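Local coordinates for protein pumilio homolog 23 (Arabidopsis thaliana, PDB 5WZJ) that recognises 18S rRNA sequence-specifically through a superhelix of pumilio repeats and probably regulates translation and mRNA stability, at residues 400-405 and 431-436; 365-370 and 437-442. All blocks are in the same frame, centred on the assembly; numbering follows the deposited sequence.

Contact 1 (400-405 and 431-436). With nucleotides of chain B.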
loop_
_atom_site.group_PDB
_atom_site.type_symbol
_atom_site.label_atom_id
_atom_site.label_comp_id
_atom_site.label_asym_id
_atom_site.label_seq_id
_atom_site.Cartn_x
_atom_site.Cartn_y
_atom_site.Cartn_z
ATOM N N PRO A 400 -20.490 -8.960 -16.033
ATOM C CA PRO A 400 -20.682 -9.970 -14.984
ATOM C C PRO A 400 -19.478 -10.874 -14.778
ATOM O O PRO A 400 -19.149 -11.211 -13.635
ATOM C CB PRO A 400 -21.893 -10.778 -15.478
ATOM C CG PRO A 400 -22.637 -9.858 -16.364
ATOM C CD PRO A 400 -21.586 -8.999 -17.030
ATOM N N ARG A 401 -18.810 -11.277 -15.858
ATOM C CA ARG A 401 -17.691 -12.193 -15.702
ATOM C C ARG A 401 -16.508 -11.524 -15.015
ATOM O O ARG A 401 -15.803 -12.174 -14.242
ATOM C CB ARG A 401 -17.286 -12.765 -17.059
ATOM C CG ARG A 401 -18.377 -13.651 -17.680
ATOM C CD ARG A 401 -18.005 -14.137 -19.053
ATOM N NE ARG A 401 -19.062 -14.972 -19.620
ATOM C CZ ARG A 401 -18.925 -15.711 -20.718
ATOM N NH1 ARG A 401 -17.769 -15.731 -21.373
ATOM N NH2 ARG A 401 -19.946 -16.440 -21.155
ATOM N N LEU A 402 -16.285 -10.232 -15.260
ATOM C CA LEU A 402 -15.179 -9.560 -14.582
ATOM C C LEU A 402 -15.528 -9.228 -13.137
ATOM O O LEU A 402 -14.666 -9.315 -12.254
ATOM C CB LEU A 402 -14.781 -8.291 -15.336
ATOM C CG LEU A 402 -13.886 -8.501 -16.560
ATOM C CD1 LEU A 402 -13.829 -7.241 -17.395
ATOM C CD2 LEU A 402 -12.483 -8.940 -16.157
ATOM N N LEU A 403 -16.783 -8.846 -12.873
ATOM C CA LEU A 403 -17.216 -8.640 -11.490
ATOM C C LEU A 403 -17.012 -9.880 -10.627
ATOM O O LEU A 403 -16.727 -9.761 -9.429
ATOM C CB LEU A 403 -18.688 -8.228 -11.450
ATOM C CG LEU A 403 -19.032 -6.859 -12.037
ATOM C CD1 LEU A 403 -20.554 -6.738 -12.135
ATOM C CD2 LEU A 403 -18.419 -5.728 -11.173
ATOM N N PHE A 404 -17.170 -11.071 -11.205
ATOM C CA PHE A 404 -17.022 -12.316 -10.459
ATOM C C PHE A 404 -15.929 -13.164 -11.090
ATOM O O PHE A 404 -16.136 -14.355 -11.344
ATOM C CB PHE A 404 -18.328 -13.119 -10.440
ATOM C CG PHE A 404 -19.443 -12.483 -9.664
ATOM C CD1 PHE A 404 -19.396 -12.414 -8.283
ATOM C CD2 PHE A 404 -20.561 -11.995 -10.318
ATOM C CE1 PHE A 404 -20.431 -11.847 -7.565
ATOM C CE2 PHE A 404 -21.602 -11.427 -9.613
ATOM C CZ PHE A 404 -21.542 -11.354 -8.229
ATOM N N LEU A 405 -14.773 -12.549 -11.355
ATOM C CA LEU A 405 -13.725 -13.175 -12.161
ATOM C C LEU A 405 -13.360 -14.575 -11.662
ATOM O O LEU A 405 -13.208 -15.504 -12.468
ATOM C CB LEU A 405 -12.502 -12.253 -12.174
ATOM C CG LEU A 405 -11.392 -12.308 -13.220
ATOM C CD1 LEU A 405 -11.943 -12.327 -14.634
ATOM C CD2 LEU A 405 -10.491 -11.090 -13.031
ATOM N N LEU A 431 -11.262 -3.636 -9.787
ATOM C CA LEU A 431 -10.252 -2.604 -10.023
ATOM C C LEU A 431 -9.931 -2.468 -11.510
ATOM O O LEU A 431 -9.760 -1.350 -12.007
ATOM C CB LEU A 431 -8.973 -2.898 -9.223
ATOM C CG LEU A 431 -9.064 -2.725 -7.699
ATOM C CD1 LEU A 431 -7.866 -3.406 -7.004
ATOM C CD2 LEU A 431 -9.134 -1.248 -7.308
ATOM N N ILE A 432 -9.829 -3.593 -12.229
ATOM C CA ILE A 432 -9.669 -3.538 -13.681
ATOM C C ILE A 432 -10.786 -2.701 -14.300
ATOM O O ILE A 432 -10.543 -1.797 -15.109
ATOM C CB ILE A 432 -9.646 -4.961 -14.266
ATOM C CG1 ILE A 432 -8.375 -5.689 -13.832
ATOM C CG2 ILE A 432 -9.729 -4.925 -15.795
ATOM C CD1 ILE A 432 -8.348 -7.154 -14.218
ATOM N N LEU A 433 -12.025 -2.961 -13.875
ATOM C CA LEU A 433 -13.186 -2.261 -14.422
ATOM C C LEU A 433 -13.151 -0.776 -14.083
ATOM O O LEU A 433 -13.530 0.063 -14.908
ATOM C CB LEU A 433 -14.466 -2.912 -13.892
ATOM C CG LEU A 433 -14.793 -4.289 -14.488
ATOM C CD1 LEU A 433 -15.853 -5.006 -13.653
ATOM C CD2 LEU A 433 -15.286 -4.126 -15.928
ATOM N N GLN A 434 -12.698 -0.434 -12.871
ATOM C CA GLN A 434 -12.519 0.974 -12.523
ATOM C C GLN A 434 -11.539 1.642 -13.469
ATOM O O GLN A 434 -11.744 2.791 -13.878
ATOM C CB GLN A 434 -12.041 1.100 -11.068
ATOM C CG GLN A 434 -13.129 0.725 -10.055
ATOM C CD GLN A 434 -12.578 0.496 -8.677
ATOM O OE1 GLN A 434 -12.051 1.410 -8.053
ATOM N NE2 GLN A 434 -12.689 -0.727 -8.193
ATOM N N GLY A 435 -10.460 0.938 -13.824
ATOM C CA GLY A 435 -9.518 1.488 -14.787
ATOM C C GLY A 435 -10.098 1.549 -16.191
ATOM O O GLY A 435 -9.862 2.513 -16.923
ATOM N N ILE A 436 -10.856 0.514 -16.582
ATOM C CA ILE A 436 -11.515 0.494 -17.893
ATOM C C ILE A 436 -12.330 1.765 -18.096
ATOM O O ILE A 436 -12.253 2.416 -19.145
ATOM C CB ILE A 436 -12.392 -0.768 -18.031
ATOM C CG1 ILE A 436 -11.511 -2.006 -18.251
ATOM C CG2 ILE A 436 -13.445 -0.618 -19.157
ATOM C CD1 ILE A 436 -10.912 -2.072 -19.637
ATOM P P A B 3 -12.754 0.077 3.343
ATOM O OP1 A B 3 -12.404 -0.519 4.663
ATOM O OP2 A B 3 -11.867 1.088 2.715
ATOM O "O5'" A B 3 -12.954 -1.132 2.324
ATOM C "C5'" A B 3 -13.843 -2.204 2.619
ATOM C "C4'" A B 3 -13.929 -3.176 1.466
ATOM O "O4'" A B 3 -14.540 -2.522 0.325
ATOM C "C3'" A B 3 -12.601 -3.704 0.929
ATOM O "O3'" A B 3 -12.104 -4.795 1.685
ATOM C "C2'" A B 3 -12.931 -4.064 -0.519
ATOM O "O2'" A B 3 -13.569 -5.331 -0.608
ATOM C "C1'" A B 3 -13.959 -2.991 -0.874
ATOM N N9 A B 3 -13.369 -1.846 -1.589
ATOM C C8 A B 3 -13.206 -0.558 -1.126
ATOM N N7 A B 3 -12.678 0.249 -2.024
ATOM C C5 A B 3 -12.500 -0.568 -3.149
ATOM C C6 A B 3 -11.990 -0.332 -4.437
ATOM N N6 A B 3 -11.531 0.856 -4.839
ATOM N N1 A B 3 -11.963 -1.365 -5.317
ATOM C C2 A B 3 -12.411 -2.561 -4.930
ATOM N N3 A B 3 -12.915 -2.905 -3.744
ATOM C C4 A B 3 -12.928 -1.858 -2.895
#
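The carboxamide of Gln434 meets the Watson-Crick edge of adenosine A3 of chain B, with the two flat groups tilted by roughly 40° and the amide set to one side of the base plane. NE2 of Gln434 gives a nearly straight bond to N1 of A3 of chain B (3.0 Å, 170°). Beside it, N6 of A3 of chain B gives a weak, more bent bond to OE1 of Gln434 at 3.3 Å. Leu431 approaches the same edge from the other side of the base plane, its CD2 lying 3.5 Å from N1 of A3 of chain B, and it also packs on a uracil of the bound RNA. NE2 has a second, weak partner in the backbone O of Cys430, which probably helps to hold the amide with its nitrogen toward N1.

Behind this reading surface the helices 398-403 and 427-436 meet through leucines. Leu433 spreads its two methyls between two residues: CD2 touches CD1 of Leu402 at 3.7 Å, the side chains crossing at a slant, while CD1 meets CD2 of Leu403 at 3.6 Å, those side chains nearly perpendicular. The first torsion of Leu433 (chi1 -73°) sets CG beside its own backbone N, and from there CD1 also reaches CB of Leu402 at 3.8 Å. Val471 covers both Leu403 and Leu433, and Tyr447 touches Leu402.

Gln434, with Cys430 four residues before it, is consistent with the cysteine-glutamine pair by which PUF repeats recognise adenine. One helix thus divides its chemistry: apolar branches fasten it to its neighbour, while an amide that donates to N1 and accepts from N6 matches the pattern an adenine presents.

Contact 2 (365-370 and 437-442); sequences SLIAVS and FKFSSD
Phe439, in the loop after helix 427-436, pushes the far end of its ring against one turn of helix 360-373, and it has the most surface buried by this contact. Its CG stands beside the backbone N (chi1 -72°), from where the ring reaches the helix with its edge foremost. Ile367 and Ser370, one turn apart, receive that edge near the plane of the ring. The CG2 methyl of Ile367 touches CE2 of Phe439 at 3.5 Å, the two side chains standing about perpendicular.

On the neighbouring part of the rim, OG of Ser370 lies 3.4 Å from CZ of Phe439, close to CE1 as well, and the backbone O of Ile367 is 3.5 Å from CZ. An aromatic edge, slightly positive at its hydrogens, suits two oxygens of this kind. The oxygens are themselves linked, for OG of Ser370 donates to O of Ile367 over 2.9 Å, so the serine turns its polar group back onto its own helix.

Through Phe439 the loop between helices 427-436 and 445-453 is joined to helix 360-373 within the stacked helices of the PUF-repeat superhelix. Helix 377-388 forms another wall of the site, with Glu377 and Cys381 against Phe439, Leu384 against Ile367 and Cys380 against Ser370; Met340 of helix 337-347 also reaches Ser370, and Ile444 packs on Phe439 just before helix 445-453.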
loop_
_atom_site.group_PDB
_atom_site.type_symbol
_atom_site.label_atom_id
_atom_site.label_comp_id
_atom_site.label_asym_id
_atom_site.label_seq_id
_atom_site.Cartn_x
_atom_site.Cartn_y
_atom_site.Cartn_z
ATOM N N SER A 365 -2.311 -4.256 -14.377
ATOM C CA SER A 365 -1.204 -3.315 -14.493
ATOM C C SER A 365 -0.982 -2.905 -15.941
ATOM O O SER A 365 -0.725 -1.731 -16.223
ATOM C CB SER A 365 0.077 -3.922 -13.905
ATOM O OG SER A 365 -0.086 -4.200 -12.523
ATOM N N LEU A 366 -1.044 -3.860 -16.870
ATOM C CA LEU A 366 -0.785 -3.525 -18.268
ATOM C C LEU A 366 -1.864 -2.600 -18.816
ATOM O O LEU A 366 -1.561 -1.606 -19.493
ATOM C CB LEU A 366 -0.684 -4.801 -19.105
ATOM C CG LEU A 366 -0.147 -4.609 -20.519
ATOM C CD1 LEU A 366 1.267 -4.032 -20.486
ATOM C CD2 LEU A 366 -0.180 -5.921 -21.314
ATOM N N ILE A 367 -3.121 -2.889 -18.504
ATOM C CA ILE A 367 -4.213 -2.029 -18.948
ATOM C C ILE A 367 -4.055 -0.623 -18.378
ATOM O O ILE A 367 -4.226 0.374 -19.090
ATOM C CB ILE A 367 -5.565 -2.653 -18.561
ATOM C CG1 ILE A 367 -5.768 -3.969 -19.329
ATOM C CG2 ILE A 367 -6.695 -1.674 -18.834
ATOM C CD1 ILE A 367 -6.978 -4.748 -18.889
ATOM N N ALA A 368 -3.701 -0.519 -17.095
ATOM C CA ALA A 368 -3.599 0.795 -16.467
ATOM C C ALA A 368 -2.472 1.623 -17.073
ATOM O O ALA A 368 -2.611 2.840 -17.246
ATOM C CB ALA A 368 -3.392 0.643 -14.960
ATOM N N VAL A 369 -1.343 0.987 -17.395
ATOM C CA VAL A 369 -0.220 1.751 -17.920
ATOM C C VAL A 369 -0.423 2.122 -19.386
ATOM O O VAL A 369 0.159 3.111 -19.843
ATOM C CB VAL A 369 1.104 0.993 -17.721
ATOM C CG1 VAL A 369 1.313 -0.039 -18.822
ATOM C CG2 VAL A 369 2.266 1.974 -17.667
ATOM N N SER A 370 -1.225 1.362 -20.146
ATOM C CA SER A 370 -1.582 1.820 -21.488
ATOM C C SER A 370 -2.264 3.177 -21.415
ATOM O O SER A 370 -1.980 4.081 -22.215
ATOM C CB SER A 370 -2.494 0.802 -22.181
ATOM O OG SER A 370 -3.854 1.071 -21.916
ATOM N N PHE A 437 -13.104 2.155 -17.088
ATOM C CA PHE A 437 -14.017 3.270 -17.290
ATOM C C PHE A 437 -13.323 4.624 -17.241
ATOM O O PHE A 437 -13.992 5.654 -17.380
ATOM C CB PHE A 437 -15.182 3.188 -16.292
ATOM C CG PHE A 437 -16.186 2.128 -16.677
ATOM C CD1 PHE A 437 -16.870 2.231 -17.884
ATOM C CD2 PHE A 437 -16.385 1.000 -15.888
ATOM C CE1 PHE A 437 -17.765 1.241 -18.292
ATOM C CE2 PHE A 437 -17.286 0.000 -16.282
ATOM C CZ PHE A 437 -17.972 0.121 -17.487
ATOM N N LYS A 438 -12.001 4.649 -17.111
ATOM C CA LYS A 438 -11.259 5.884 -17.297
ATOM C C LYS A 438 -10.773 6.073 -18.730
ATOM O O LYS A 438 -10.357 7.183 -19.078
ATOM C CB LYS A 438 -10.090 5.940 -16.304
ATOM C CG LYS A 438 -10.564 6.222 -14.872
ATOM C CD LYS A 438 -9.459 6.022 -13.850
ATOM C CE LYS A 438 -8.304 6.971 -14.095
ATOM N NZ LYS A 438 -7.091 6.561 -13.326
ATOM N N PHE A 439 -10.830 5.038 -19.574
ATOM C CA PHE A 439 -10.533 5.222 -20.992
ATOM C C PHE A 439 -11.592 6.106 -21.660
ATOM O O PHE A 439 -12.734 6.216 -21.200
ATOM C CB PHE A 439 -10.476 3.877 -21.729
ATOM C CG PHE A 439 -9.256 3.038 -21.414
ATOM C CD1 PHE A 439 -8.041 3.279 -22.045
ATOM C CD2 PHE A 439 -9.334 1.991 -20.507
ATOM C CE1 PHE A 439 -6.923 2.499 -21.768
ATOM C CE2 PHE A 439 -8.220 1.203 -20.227
ATOM C CZ PHE A 439 -7.015 1.455 -20.860
ATOM N N SER A 440 -11.191 6.737 -22.761
ATOM C CA SER A 440 -12.139 7.333 -23.695
ATOM C C SER A 440 -13.199 6.307 -24.083
ATOM O O SER A 440 -12.897 5.125 -24.270
ATOM C CB SER A 440 -11.396 7.828 -24.943
ATOM O OG SER A 440 -12.242 7.830 -26.092
ATOM N N SER A 441 -14.451 6.757 -24.212
ATOM C CA SER A 441 -15.529 5.818 -24.533
ATOM C C SER A 441 -15.323 5.139 -25.882
ATOM O O SER A 441 -15.861 4.042 -26.089
ATOM C CB SER A 441 -16.895 6.519 -24.497
ATOM O OG SER A 441 -17.032 7.437 -25.564
ATOM N N ASP A 442 -14.543 5.751 -26.790
ATOM C CA ASP A 442 -14.181 5.100 -28.056
ATOM C C ASP A 442 -13.548 3.730 -27.849
ATOM O O ASP A 442 -13.638 2.863 -28.726
ATOM C CB ASP A 442 -13.181 5.946 -28.856
ATOM C CG ASP A 442 -13.712 7.311 -29.230
ATOM O OD1 ASP A 442 -14.945 7.518 -29.233
ATOM O OD2 ASP A 442 -12.873 8.184 -29.541
#

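Both contacts are buried, and neither has a hydrogen bond between its two protein segments. Contact 1 joins helix to helix through aliphatic branches alone, whereas contact 2 sets an aromatic edge from a loop against a helix, with oxygens as well as a methyl around it. They share a continuous piece of chain, since residues 437-442 follow directly on 431-436, and contact 1 is nested within the loop that contact 2 closes. Ile432 CG2 packs against Ile367 CD1 at 4.1 Å, linking the two. Contact 1 borders the RNA directly, whereas contact 2 lies about 6 Å from it at the nearest atom and fastens the exit of the RNA-reading helix to helix 360-373.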